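Long-range contacts in actin depolymerization factor 2 (Plasmodium berghei, PDB 2XFA), which probably binds actin and promotes the disassembly of actin filaments, as members of the ADF/cofilin family do: residues Lys26-Tyr34 against Val44-Leu53; Lys68-Ile76 against Glu106-Leu117. All coordinates share one frame; numbering follows the deposited sequence.

An ADF-homology fold rests on a central mixed sheet clothed by helices on both faces, and the two contacts illustrate two kinds of joint in it. Contact 1 pairs strand with strand inside the hairpin of 31-37 and 41-48; contact 2 lays helix 104-118 against strand 73-81. Their centres are about 19 Å apart, on opposite sides of the centre of the chain, yet strands 31-37 and 73-81 are neighbours in the sheet, and backbone hydrogen bonds pair Ile-32 with Ile-76 and Tyr-34 with Tyr-74. Along the sequence they come in series, contact 1 closing before contact 2 opens. Sheet pairing is thus continuous from the hairpin to the strand that carries the long helix.

Contact 1 of 2, residues Lys26-Tyr34 against Val44-Leu53; sequences KHLNKYIIY and VDVLEHDMEL
Ile-32 and Leu-47 lie side by side on one face of the sheet, where strands 31-37 and 41-48 pair antiparallel, CG1 of Ile-32 meeting CD2 of Leu-47 at 3.6 Å. The same CD2 also touches the amide end of Asn-29, whose ND2 is held by Glu-19 of helix 14-24. On the other face, Ile-33 and Val-46 abut through their CB atoms, and CG1 of Val-46 reaches CE1 of Tyr-31. The Tyr-31 ring, its CG set between backbone N and carbonyl carbon (chi1 68°), leans back across the neighbouring strand, so that CB of Glu-48 makes a CH-pi contact over its face, 3.6 Å from the ring centroid. The paired strands form a beta hairpin, and a classic beta bulge interrupts it: Asp-45 and Val-46 both face Ile-33. The Ile-33 carbonyl oxygen consequently accepts two bonds, from Asp-45 N at 2.7 Å and from Val-46 N at 3.2 Å, while Ile-33 N donates to Val-46 O. Just before strand 31-37 begins, Lys-30 N gives Glu-48 O a nearly straight bond of 2.7 Å (172° at the hydrogen). At the polar edge, Glu-48 folds at chi2 (68°) to bring OE1 within 3.1 Å of Tyr-31 OH; that hydroxyl is hydrogen-bonded to Asn-66, and OE1 forms a salt bridge with Arg-62 of helix 56-65.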
loop_
_atom_site.group_PDB
_atom_site.type_symbol
_atom_site.label_atom_id
_atom_site.label_comp_id
_atom_site.label_asym_id
_atom_site.label_seq_id
_atom_site.Cartn_x
_atom_site.Cartn_y
_atom_site.Cartn_z
ATOM N N LYS A 26 -12.923 -7.241 8.804
ATOM C CA LYS A 26 -14.044 -6.402 9.227
ATOM C C LYS A 26 -14.372 -5.290 8.231
ATOM O O LYS A 26 -15.300 -4.516 8.447
ATOM C CB LYS A 26 -13.785 -5.805 10.616
ATOM C CG LYS A 26 -13.621 -6.839 11.726
ATOM C CD LYS A 26 -14.597 -6.597 12.878
ATOM C CE LYS A 26 -16.042 -6.817 12.447
ATOM N NZ LYS A 26 -17.009 -6.585 13.556
ATOM N N HIS A 27 -13.600 -5.206 7.151
ATOM C CA HIS A 27 -13.877 -4.255 6.078
ATOM C C HIS A 27 -14.129 -2.835 6.568
ATOM O O HIS A 27 -14.881 -2.085 5.946
ATOM C CB HIS A 27 -15.069 -4.727 5.240
ATOM C CG HIS A 27 -14.797 -5.974 4.459
ATOM N ND1 HIS A 27 -15.125 -7.229 4.923
ATOM C CD2 HIS A 27 -14.213 -6.159 3.252
ATOM C CE1 HIS A 27 -14.760 -8.135 4.032
ATOM N NE2 HIS A 27 -14.205 -7.512 3.009
ATOM N N LEU A 28 -13.494 -2.461 7.674
ATOM C CA LEU A 28 -13.704 -1.140 8.260
ATOM C C LEU A 28 -12.712 -0.110 7.720
ATOM O O LEU A 28 -12.849 1.087 7.971
ATOM C CB LEU A 28 -13.647 -1.212 9.792
ATOM C CG LEU A 28 -14.755 -2.043 10.462
ATOM C CD1 LEU A 28 -14.558 -2.146 11.975
ATOM C CD2 LEU A 28 -16.143 -1.485 10.137
ATOM N N ASN A 29 -11.712 -0.584 6.984
ATOM C CA ASN A 29 -10.733 0.293 6.349
ATOM C C ASN A 29 -10.736 0.024 4.859
ATOM O O ASN A 29 -10.829 -1.127 4.443
ATOM C CB ASN A 29 -9.328 0.022 6.888
ATOM C CG ASN A 29 -9.183 0.353 8.362
ATOM O OD1 ASN A 29 -9.731 1.346 8.851
ATOM N ND2 ASN A 29 -8.414 -0.466 9.075
ATOM N N LYS A 30 -10.624 1.069 4.052
ATOM C CA LYS A 30 -10.496 0.881 2.615
ATOM C C LYS A 30 -9.032 0.790 2.173
ATOM O O LYS A 30 -8.716 0.089 1.222
ATOM C CB LYS A 30 -11.201 1.999 1.855
ATOM C CG LYS A 30 -11.799 1.550 0.539
ATOM C CD LYS A 30 -12.938 0.584 0.779
ATOM C CE LYS A 30 -13.419 -0.044 -0.515
ATOM N NZ LYS A 30 -14.457 -1.086 -0.264
ATOM N N TYR A 31 -8.153 1.549 2.827
ATOM C CA TYR A 31 -6.736 1.433 2.580
ATOM C C TYR A 31 -5.967 1.856 3.801
ATOM O O TYR A 31 -6.482 2.543 4.661
ATOM C CB TYR A 31 -6.248 2.198 1.331
ATOM C CG TYR A 31 -6.297 3.705 1.394
ATOM C CD1 TYR A 31 -5.270 4.432 1.968
ATOM C CD2 TYR A 31 -7.358 4.401 0.854
ATOM C CE1 TYR A 31 -5.310 5.802 2.017
ATOM C CE2 TYR A 31 -7.404 5.778 0.898
ATOM C CZ TYR A 31 -6.378 6.470 1.482
ATOM O OH TYR A 31 -6.422 7.835 1.530
ATOM N N ILE A 32 -4.736 1.389 3.887
ATOM C CA ILE A 32 -3.884 1.732 5.008
ATOM C C ILE A 32 -2.590 2.114 4.354
ATOM O O ILE A 32 -2.195 1.467 3.393
ATOM C CB ILE A 32 -3.600 0.547 5.905
ATOM C CG1 ILE A 32 -4.905 -0.067 6.409
ATOM C CG2 ILE A 32 -2.724 0.976 7.071
ATOM C CD1 ILE A 32 -4.751 -1.533 6.845
ATOM N N ILE A 33 -1.962 3.185 4.842
ATOM C CA ILE A 33 -0.618 3.532 4.425
ATOM C C ILE A 33 0.273 3.385 5.662
ATOM O O ILE A 33 -0.091 3.836 6.732
ATOM C CB ILE A 33 -0.562 4.970 3.843
ATOM C CG1 ILE A 33 -1.379 5.028 2.551
ATOM C CG2 ILE A 33 0.860 5.362 3.513
ATOM C CD1 ILE A 33 -1.558 6.382 2.010
ATOM N N TYR A 34 1.410 2.711 5.511
ATOM C CA TYR A 34 2.333 2.456 6.610
ATOM C C TYR A 34 3.620 3.181 6.332
ATOM O O TYR A 34 3.964 3.390 5.170
ATOM C CB TYR A 34 2.712 0.966 6.662
ATOM C CG TYR A 34 1.587 0.031 6.931
ATOM C CD1 TYR A 34 1.187 -0.239 8.227
ATOM C CD2 TYR A 34 0.928 -0.605 5.889
ATOM C CE1 TYR A 34 0.161 -1.116 8.484
ATOM C CE2 TYR A 34 -0.102 -1.471 6.133
ATOM C CZ TYR A 34 -0.480 -1.727 7.441
ATOM O OH TYR A 34 -1.505 -2.597 7.698
ATOM N N VAL A 44 1.418 2.683 11.282
ATOM C CA VAL A 44 0.305 3.181 10.486
ATOM C C VAL A 44 0.427 4.691 10.273
ATOM O O VAL A 44 0.533 5.457 11.230
ATOM C CB VAL A 44 -1.031 2.916 11.193
ATOM C CG1 VAL A 44 -2.167 3.592 10.445
ATOM C CG2 VAL A 44 -1.273 1.437 11.315
ATOM N N ASP A 45 0.427 5.121 9.021
ATOM C CA ASP A 45 0.520 6.536 8.712
ATOM C C ASP A 45 -0.872 7.126 8.457
ATOM O O ASP A 45 -1.206 8.197 8.956
ATOM C CB ASP A 45 1.417 6.729 7.497
ATOM C CG ASP A 45 1.449 8.175 7.016
ATOM O OD1 ASP A 45 1.238 9.094 7.851
ATOM O OD2 ASP A 45 1.699 8.389 5.802
ATOM N N VAL A 46 -1.679 6.413 7.678
ATOM C CA VAL A 46 -3.005 6.882 7.288
ATOM C C VAL A 46 -3.964 5.710 7.212
ATOM O O VAL A 46 -3.584 4.600 6.786
ATOM C CB VAL A 46 -2.984 7.530 5.868
ATOM C CG1 VAL A 46 -4.385 7.927 5.422
ATOM C CG2 VAL A 46 -2.035 8.711 5.811
ATOM N N LEU A 47 -5.205 5.963 7.613
ATOM C CA LEU A 47 -6.289 5.000 7.487
ATOM C C LEU A 47 -7.470 5.654 6.799
ATOM O O LEU A 47 -7.948 6.687 7.253
ATOM C CB LEU A 47 -6.756 4.542 8.872
ATOM C CG LEU A 47 -5.892 3.528 9.613
ATOM C CD1 LEU A 47 -6.311 3.424 11.062
ATOM C CD2 LEU A 47 -6.011 2.187 8.954
ATOM N N GLU A 48 -7.961 5.058 5.721
ATOM C CA GLU A 48 -9.212 5.523 5.134
ATOM C C GLU A 48 -10.365 4.675 5.639
ATOM O O GLU A 48 -10.492 3.512 5.266
ATOM C CB GLU A 48 -9.157 5.491 3.610
ATOM C CG GLU A 48 -10.252 6.302 2.919
ATOM C CD GLU A 48 -10.097 7.801 3.139
ATOM O OE1 GLU A 48 -9.311 8.442 2.404
ATOM O OE2 GLU A 48 -10.761 8.340 4.049
ATOM N N HIS A 49 -11.197 5.271 6.492
ATOM C CA HIS A 49 -12.350 4.600 7.094
ATOM C C HIS A 49 -13.600 4.636 6.216
ATOM O O HIS A 49 -14.593 3.973 6.524
ATOM C CB HIS A 49 -12.704 5.252 8.434
ATOM C CG HIS A 49 -11.635 5.137 9.474
ATOM N ND1 HIS A 49 -11.344 3.952 10.112
ATOM C CD2 HIS A 49 -10.806 6.067 10.004
ATOM C CE1 HIS A 49 -10.370 4.154 10.986
ATOM N NE2 HIS A 49 -10.027 5.427 10.939
ATOM N N ASP A 50 -13.571 5.423 5.145
ATOM C CA ASP A 50 -14.749 5.592 4.299
ATOM C C ASP A 50 -15.082 4.320 3.522
ATOM O O ASP A 50 -14.715 4.173 2.354
ATOM C CB ASP A 50 -14.554 6.758 3.336
ATOM C CG ASP A 50 -15.839 7.155 2.631
ATOM O OD1 ASP A 50 -16.795 6.343 2.604
ATOM O OD2 ASP A 50 -15.891 8.287 2.101
ATOM N N MET A 51 -15.786 3.404 4.180
ATOM C CA MET A 51 -16.184 2.147 3.558
ATOM C C MET A 51 -17.238 2.384 2.470
ATOM O O MET A 51 -17.716 1.443 1.833
ATOM C CB MET A 51 -16.668 1.147 4.618
ATOM C CG MET A 51 -17.440 1.775 5.785
ATOM S SD MET A 51 -17.979 0.577 7.034
ATOM C CE MET A 51 -18.832 1.634 8.207
ATOM N N GLU A 52 -17.585 3.651 2.258
ATOM C CA GLU A 52 -18.488 4.033 1.175
ATOM C C GLU A 52 -17.730 4.647 -0.004
ATOM O O GLU A 52 -18.273 5.455 -0.758
ATOM C CB GLU A 52 -19.579 4.984 1.676
ATOM C CG GLU A 52 -20.772 4.277 2.307
ATOM C CD GLU A 52 -22.099 4.786 1.771
ATOM O OE1 GLU A 52 -22.115 5.886 1.178
ATOM O OE2 GLU A 52 -23.123 4.089 1.939
ATOM N N LEU A 53 -16.468 4.259 -0.145
ATOM C CA LEU A 53 -15.661 4.641 -1.294
ATOM C C LEU A 53 -15.672 3.455 -2.253
ATOM O O LEU A 53 -15.286 2.347 -1.886
ATOM C CB LEU A 53 -14.236 4.967 -0.851
ATOM C CG LEU A 53 -13.488 6.045 -1.634
ATOM C CD1 LEU A 53 -12.006 6.005 -1.294
ATOM C CD2 LEU A 53 -13.697 5.869 -3.125
#

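Contact 2 of 2, residues Lys68-Ile76 against Glu106-Leu117; sequences KNTECRYII and EKMLYAASKESL
Cys-72 sets its CB squarely over the centre of one face of the Tyr-110 ring, 3.4 Å from the centroid, a CH-pi contact in which SG stands obliquely farther out. Tyr-74 meets that ring at a slant: the two planes are inclined at 54°, with CE1 of Tyr-74 at the edge of Tyr-110, while CD2 and CE2 of Tyr-110 lie over the rim of one Tyr-74 face. At the edge of the Tyr-74 ring, in its plane, is the carbonyl oxygen of Tyr-110, which accepts a hydrogen bond from Tyr-74 OH, modelled at 2.5 Å, a separation short enough to be treated with caution. Leu-117 and Tyr-74 run past one another pointing oppositely, CD1 of Leu-117 lying 3.5 Å from CD2 of Tyr-74. Nearer the helix start, Glu-106 extends with CG anti to its own amide nitrogen (chi1 -164°), delivering OE2 to Cys-72 N at 2.7 Å. Arg-73 doubles back, its NH1 bonding the Cys-72 carbonyl oxygen and its NH2 forming a salt bridge with Glu-71. Its NE pairs with Asp-45, linking this corner to the hairpin. Helix 104-118 thus packs on strand 73-81, the N-to-C directions of helix residues 106-117 and strand residues 73-76 differing by 36°, with Phe-96 of strand 89-97 against both tyrosines and Tyr-110 OH bonded to Ile-36 N of strand 31-37.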
loop_
_atom_site.group_PDB
_atom_site.type_symbol
_atom_site.label_atom_id
_atom_site.label_comp_id
_atom_site.label_asym_id
_atom_site.label_seq_id
_atom_site.Cartn_x
_atom_site.Cartn_y
_atom_site.Cartn_z
ATOM N N LYS A 68 4.167 11.287 -1.591
ATOM C CA LYS A 68 5.030 12.374 -2.079
ATOM C C LYS A 68 6.148 11.808 -2.931
ATOM O O LYS A 68 6.483 10.643 -2.825
ATOM C CB LYS A 68 5.655 13.128 -0.904
ATOM C CG LYS A 68 4.654 13.639 0.124
ATOM C CD LYS A 68 5.330 14.592 1.121
ATOM C CE LYS A 68 4.310 15.342 1.976
ATOM N NZ LYS A 68 4.968 16.283 2.935
ATOM N N ASN A 69 6.765 12.653 -3.731
ATOM C CA ASN A 69 7.857 12.222 -4.578
ATOM C C ASN A 69 9.125 11.922 -3.788
ATOM O O ASN A 69 10.105 11.468 -4.338
ATOM C CB ASN A 69 8.173 13.337 -5.540
ATOM C CG ASN A 69 8.083 12.910 -6.955
ATOM O OD1 ASN A 69 7.697 11.761 -7.256
ATOM N ND2 ASN A 69 8.417 13.827 -7.855
ATOM N N THR A 70 9.135 12.238 -2.503
ATOM C CA THR A 70 10.392 12.241 -1.773
ATOM C C THR A 70 10.359 11.289 -0.580
ATOM O O THR A 70 11.273 11.301 0.240
ATOM C CB THR A 70 10.673 13.631 -1.179
ATOM O OG1 THR A 70 9.580 13.959 -0.313
ATOM C CG2 THR A 70 10.835 14.692 -2.274
ATOM N N GLU A 71 9.298 10.502 -0.447
ATOM C CA GLU A 71 9.259 9.503 0.609
ATOM C C GLU A 71 8.587 8.178 0.262
ATOM O O GLU A 71 7.520 8.145 -0.344
ATOM C CB GLU A 71 8.664 10.061 1.888
ATOM C CG GLU A 71 7.319 10.675 1.781
ATOM C CD GLU A 71 7.018 11.488 3.023
ATOM O OE1 GLU A 71 7.723 11.279 4.037
ATOM O OE2 GLU A 71 6.098 12.337 2.984
ATOM N N CYS A 72 9.225 7.091 0.695
ATOM C CA CYS A 72 8.686 5.739 0.536
ATOM C C CYS A 72 7.521 5.425 1.472
ATOM O O CYS A 72 7.477 5.880 2.614
ATOM C CB CYS A 72 9.801 4.724 0.737
ATOM S SG CYS A 72 11.174 4.954 -0.374
ATOM N N ARG A 73 6.559 4.655 0.962
ATOM C CA ARG A 73 5.447 4.146 1.755
ATOM C C ARG A 73 5.094 2.689 1.388
ATOM O O ARG A 73 5.373 2.244 0.297
ATOM C CB ARG A 73 4.198 5.006 1.573
ATOM C CG ARG A 73 4.298 6.433 2.193
ATOM C CD ARG A 73 4.611 6.356 3.683
ATOM N NE ARG A 73 4.497 7.649 4.365
ATOM C CZ ARG A 73 5.534 8.410 4.695
ATOM N NH1 ARG A 73 6.762 8.015 4.390
ATOM N NH2 ARG A 73 5.344 9.575 5.323
ATOM N N TYR A 74 4.464 1.971 2.313
ATOM C CA TYR A 74 3.778 0.732 1.959
ATOM C C TYR A 74 2.304 1.042 1.992
ATOM O O TYR A 74 1.812 1.685 2.920
ATOM C CB TYR A 74 4.045 -0.366 2.991
ATOM C CG TYR A 74 5.492 -0.628 3.262
ATOM C CD1 TYR A 74 6.334 -1.030 2.250
ATOM C CD2 TYR A 74 6.013 -0.464 4.532
ATOM C CE1 TYR A 74 7.668 -1.298 2.498
ATOM C CE2 TYR A 74 7.337 -0.721 4.790
ATOM C CZ TYR A 74 8.153 -1.145 3.763
ATOM O OH TYR A 74 9.471 -1.412 4.005
ATOM N N ILE A 75 1.589 0.604 0.983
ATOM C CA ILE A 75 0.159 0.797 0.987
ATOM C C ILE A 75 -0.543 -0.562 0.858
ATOM O O ILE A 75 -0.174 -1.380 0.014
ATOM C CB ILE A 75 -0.264 1.714 -0.193
ATOM C CG1 ILE A 75 0.526 3.039 -0.150
ATOM C CG2 ILE A 75 -1.754 1.972 -0.179
ATOM C CD1 ILE A 75 1.532 3.143 -1.278
ATOM N N ILE A 76 -1.524 -0.798 1.717
ATOM C CA ILE A 76 -2.449 -1.889 1.521
ATOM C C ILE A 76 -3.817 -1.305 1.145
ATOM O O ILE A 76 -4.338 -0.451 1.858
ATOM C CB ILE A 76 -2.547 -2.777 2.782
ATOM C CG1 ILE A 76 -1.178 -3.391 3.089
ATOM C CG2 ILE A 76 -3.570 -3.898 2.569
ATOM C CD1 ILE A 76 -1.137 -4.161 4.380
ATOM N N GLU A 106 16.830 5.735 2.874
ATOM C CA GLU A 106 15.421 5.396 3.039
ATOM C C GLU A 106 14.991 4.355 2.015
ATOM O O GLU A 106 14.389 3.337 2.365
ATOM C CB GLU A 106 14.574 6.674 2.904
ATOM C CG GLU A 106 13.148 6.558 3.430
ATOM C CD GLU A 106 12.257 7.731 3.022
ATOM O OE1 GLU A 106 12.698 8.909 3.114
ATOM O OE2 GLU A 106 11.106 7.467 2.619
ATOM N N LYS A 107 15.303 4.588 0.743
ATOM C CA LYS A 107 15.010 3.575 -0.271
ATOM C C LYS A 107 15.476 2.171 0.146
ATOM O O LYS A 107 14.693 1.229 0.158
ATOM C CB LYS A 107 15.609 3.956 -1.627
ATOM C CG LYS A 107 14.693 4.813 -2.483
ATOM C CD LYS A 107 15.361 5.256 -3.771
ATOM C CE LYS A 107 14.765 4.539 -4.973
ATOM N NZ LYS A 107 13.283 4.696 -5.081
ATOM N N MET A 108 16.748 2.030 0.489
ATOM C CA MET A 108 17.265 0.714 0.873
ATOM C C MET A 108 16.556 0.141 2.099
ATOM O O MET A 108 16.128 -1.000 2.080
ATOM C CB MET A 108 18.787 0.745 1.045
ATOM C CG MET A 108 19.524 0.943 -0.281
ATOM S SD MET A 108 21.332 0.941 -0.167
ATOM C CE MET A 108 21.719 -0.811 -0.245
ATOM N N LEU A 109 16.381 0.950 3.139
ATOM C CA LEU A 109 15.687 0.500 4.339
ATOM C C LEU A 109 14.255 0.019 4.075
ATOM O O LEU A 109 13.832 -1.008 4.594
ATOM C CB LEU A 109 15.661 1.603 5.383
ATOM C CG LEU A 109 15.376 1.046 6.779
ATOM C CD1 LEU A 109 16.670 0.514 7.406
ATOM C CD2 LEU A 109 14.743 2.107 7.663
ATOM N N TYR A 110 13.495 0.768 3.284
ATOM C CA TYR A 110 12.145 0.330 2.953
ATOM C C TYR A 110 12.147 -0.997 2.180
ATOM O O TYR A 110 11.373 -1.899 2.474
ATOM C CB TYR A 110 11.397 1.412 2.170
ATOM C CG TYR A 110 10.668 2.383 3.054
ATOM C CD1 TYR A 110 11.298 3.517 3.546
ATOM C CD2 TYR A 110 9.357 2.169 3.397
ATOM C CE1 TYR A 110 10.602 4.430 4.347
ATOM C CE2 TYR A 110 8.658 3.072 4.176
ATOM C CZ TYR A 110 9.285 4.196 4.645
ATOM O OH TYR A 110 8.587 5.061 5.436
ATOM N N ALA A 111 13.014 -1.102 1.187
ATOM C CA ALA A 111 13.099 -2.318 0.404
ATOM C C ALA A 111 13.537 -3.471 1.288
ATOM O O ALA A 111 13.008 -4.561 1.178
ATOM C CB ALA A 111 14.060 -2.147 -0.761
ATOM N N ALA A 112 14.492 -3.221 2.179
ATOM C CA ALA A 112 15.051 -4.309 2.971
ATOM C C ALA A 112 14.096 -4.745 4.070
ATOM O O ALA A 112 14.268 -5.809 4.636
ATOM C CB ALA A 112 16.404 -3.921 3.558
ATOM N N SER A 113 13.091 -3.918 4.346
ATOM C CA SER A 113 12.104 -4.153 5.404
ATOM C C SER A 113 10.775 -4.660 4.850
ATOM O O SER A 113 9.941 -5.185 5.589
ATOM C CB SER A 113 11.818 -2.845 6.163
ATOM O OG SER A 113 12.973 -2.350 6.829
ATOM N N LYS A 114 10.562 -4.463 3.554
ATOM C CA LYS A 114 9.287 -4.808 2.926
ATOM C C LYS A 114 8.838 -6.230 3.333
ATOM O O LYS A 114 7.703 -6.438 3.781
ATOM C CB LYS A 114 9.434 -4.678 1.413
ATOM C CG LYS A 114 8.212 -5.049 0.588
ATOM C CD LYS A 114 8.556 -4.893 -0.901
ATOM C CE LYS A 114 7.773 -5.852 -1.807
ATOM N NZ LYS A 114 6.676 -5.181 -2.595
ATOM N N GLU A 115 9.740 -7.196 3.189
ATOM C CA GLU A 115 9.445 -8.597 3.541
ATOM C C GLU A 115 8.936 -8.794 4.972
ATOM O O GLU A 115 8.071 -9.642 5.235
ATOM C CB GLU A 115 10.681 -9.496 3.343
ATOM C CG GLU A 115 11.326 -9.445 1.953
ATOM C CD GLU A 115 12.407 -8.369 1.829
ATOM O OE1 GLU A 115 13.606 -8.696 2.013
ATOM O OE2 GLU A 115 12.054 -7.202 1.548
ATOM N N SER A 116 9.510 -8.037 5.897
ATOM C CA SER A 116 9.137 -8.116 7.305
ATOM C C SER A 116 7.673 -7.766 7.462
ATOM O O SER A 116 6.981 -8.325 8.284
ATOM C CB SER A 116 9.990 -7.156 8.142
ATOM O OG SER A 116 11.377 -7.426 7.992
ATOM N N LEU A 117 7.195 -6.832 6.652
ATOM C CA LEU A 117 5.791 -6.475 6.695
ATOM C C LEU A 117 4.946 -7.521 5.938
ATOM O O LEU A 117 3.975 -8.040 6.467
ATOM C CB LEU A 117 5.584 -5.089 6.077
ATOM C CG LEU A 117 4.504 -4.168 6.642
ATOM C CD1 LEU A 117 4.031 -3.079 5.604
ATOM C CD2 LEU A 117 3.365 -4.974 7.207
#